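Local structure of peptidoglycan N-acetylglucosamine deacetylase (Agathobacter rectalis, 5JMU) at residues 113-118 and 148-153. The protein probably deacetylates N-acetylglucosamine in peptidoglycan, this chain being the zinc-binding catalytic domain of a longer membrane protein. Sequence-based numbering, arbitrary orientation.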
# COMPACT_ATOMS: atom_id res chain seq x y z
N ILE A 113 9.57 2.17 -1.79
CA ILE A 113 8.75 1.61 -0.72
C ILE A 113 8.04 0.39 -1.29
O ILE A 113 7.67 0.39 -2.47
CB ILE A 113 7.68 2.64 -0.20
CG1 ILE A 113 8.35 3.98 0.12
CG2 ILE A 113 6.94 2.07 1.07
CD1 ILE A 113 7.35 5.11 0.57
N ILE A 114 7.90 -0.63 -0.46
CA ILE A 114 7.14 -1.83 -0.83
C ILE A 114 6.12 -2.18 0.23
O ILE A 114 6.18 -1.70 1.38
CB ILE A 114 8.07 -3.06 -1.09
CG1 ILE A 114 8.56 -3.65 0.24
CG2 ILE A 114 9.26 -2.67 -1.93
CD1 ILE A 114 9.23 -5.05 0.05
N ARG A 115 5.15 -3.03 -0.13
CA ARG A 115 4.30 -3.68 0.85
C ARG A 115 4.31 -5.16 0.52
O ARG A 115 3.90 -5.55 -0.58
CB ARG A 115 2.88 -3.14 0.83
CG ARG A 115 1.93 -3.97 1.79
CD ARG A 115 0.59 -3.26 1.90
NE ARG A 115 0.69 -2.06 2.72
CZ ARG A 115 -0.19 -1.04 2.63
NH1 ARG A 115 -1.17 -1.09 1.72
NH2 ARG A 115 -0.10 0.03 3.45
N PHE A 116 4.74 -5.98 1.46
CA PHE A 116 4.74 -7.41 1.24
C PHE A 116 3.33 -7.93 1.03
O PHE A 116 2.43 -7.55 1.79
CB PHE A 116 5.32 -8.13 2.46
CG PHE A 116 6.77 -7.93 2.67
CD1 PHE A 116 7.74 -8.63 1.92
CD2 PHE A 116 7.22 -7.02 3.64
CE1 PHE A 116 9.12 -8.47 2.16
CE2 PHE A 116 8.62 -6.84 3.87
CZ PHE A 116 9.58 -7.55 3.13
N PRO A 117 3.12 -8.83 0.05
CA PRO A 117 1.82 -9.47 -0.06
C PRO A 117 1.50 -10.25 1.22
O PRO A 117 2.31 -11.01 1.73
CB PRO A 117 1.98 -10.37 -1.30
CG PRO A 117 2.96 -9.54 -2.18
CD PRO A 117 3.97 -9.06 -1.17
N GLY A 118 0.31 -9.98 1.77
CA GLY A 118 -0.13 -10.55 3.03
C GLY A 118 0.36 -9.75 4.24
O GLY A 118 0.03 -10.10 5.38
N CYS A 148 6.03 -1.03 4.28
CA CYS A 148 4.95 -0.51 5.14
C CYS A 148 3.79 -1.51 5.19
O CYS A 148 3.35 -2.04 4.16
CB CYS A 148 4.49 0.84 4.58
SG CYS A 148 3.42 1.76 5.72
N ASP A 149 3.37 -1.83 6.42
CA ASP A 149 2.14 -2.56 6.64
C ASP A 149 0.99 -1.55 6.82
O ASP A 149 0.91 -0.63 6.04
CB ASP A 149 2.34 -3.49 7.85
CG ASP A 149 3.41 -4.54 7.57
OD1 ASP A 149 3.40 -5.14 6.45
OD2 ASP A 149 4.27 -4.79 8.43
N TRP A 150 0.13 -1.72 7.84
CA TRP A 150 -0.99 -0.79 8.02
C TRP A 150 -1.47 -0.88 9.46
O TRP A 150 -1.14 -1.84 10.16
CB TRP A 150 -2.15 -1.12 7.05
CG TRP A 150 -2.67 -2.53 7.25
CD1 TRP A 150 -3.77 -2.92 8.02
CD2 TRP A 150 -2.14 -3.74 6.68
NE1 TRP A 150 -3.91 -4.30 7.96
CE2 TRP A 150 -2.92 -4.82 7.15
CE3 TRP A 150 -1.06 -4.02 5.80
CZ2 TRP A 150 -2.68 -6.16 6.77
CZ3 TRP A 150 -0.81 -5.35 5.45
CH2 TRP A 150 -1.62 -6.40 5.92
N ASN A 151 -2.21 0.14 9.93
CA ASN A 151 -2.81 0.03 11.25
C ASN A 151 -4.31 0.39 11.24
O ASN A 151 -4.89 0.51 12.31
CB ASN A 151 -2.07 0.91 12.28
CG ASN A 151 -2.10 2.38 11.92
OD1 ASN A 151 -2.75 2.78 10.96
ND2 ASN A 151 -1.40 3.20 12.71
N VAL A 152 -4.91 0.56 10.07
CA VAL A 152 -6.38 0.67 9.96
C VAL A 152 -6.86 -0.29 8.89
O VAL A 152 -6.45 -0.17 7.74
CB VAL A 152 -6.83 2.11 9.62
CG1 VAL A 152 -8.35 2.20 9.33
CG2 VAL A 152 -6.44 3.02 10.75
N SER A 153 -7.70 -1.25 9.28
CA SER A 153 -8.32 -2.14 8.30
C SER A 153 -9.61 -1.58 7.78
O SER A 153 -10.42 -1.04 8.53
CB SER A 153 -8.58 -3.48 8.92
OG SER A 153 -7.29 -4.02 9.18
O HOH W 1 4.75 -4.58 4.13
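Arg115 reaches the 148-153 segment with its guanidinium, an example of how a buried arginine can clasp the carbonyls of two adjacent loop residues inside a NodB-type polysaccharide deacetylase domain. Its NE donates to Cys148 O at 3.0 Å, fairly straight at 160°, with the oxygen at the guanidinium edge and close to its plane. NH2 donates to Asp149 O at 2.9 Å, a more bent bond whose acceptor is tilted from that plane; both donors approach from above the carbonyl planes. CG lies anti to the backbone N (chi1 174°), which brings it alongside Cys148 O, and the bend at chi3 (-73°) turns NE to that oxygen. NH1 forms a salt bridge to Asp27 and a hydrogen bond to Thr25, so the buried charge is probably balanced by that one carboxylate.

Nearby, Cys148 N donates to Ile114 O at 3.0 Å, carrying the parallel pairing of strands 113-114 and 146-147 just past the latter. A water links the segments again: it accepts from Phe116 N and donates to Asp149 OD1 at 2.7 Å, with a weak bond to Cys148 O. Asp149 OD2 in turn is held by Ser120 OG and His222 N. Arg115 O accepts from ND1 of the zinc ligand His76, which places this carbonyl in the second shell of the zinc site.

Packing is slighter. Ile113 CG2 lies 4.5 Å from Cys148 CB, while Trp150 CE3 lies over one face of the guanidinium, 4.0 Å from Arg115 NE, and at the indole edge CH2 comes within 4.1 Å of Gly118 O, near the ring plane.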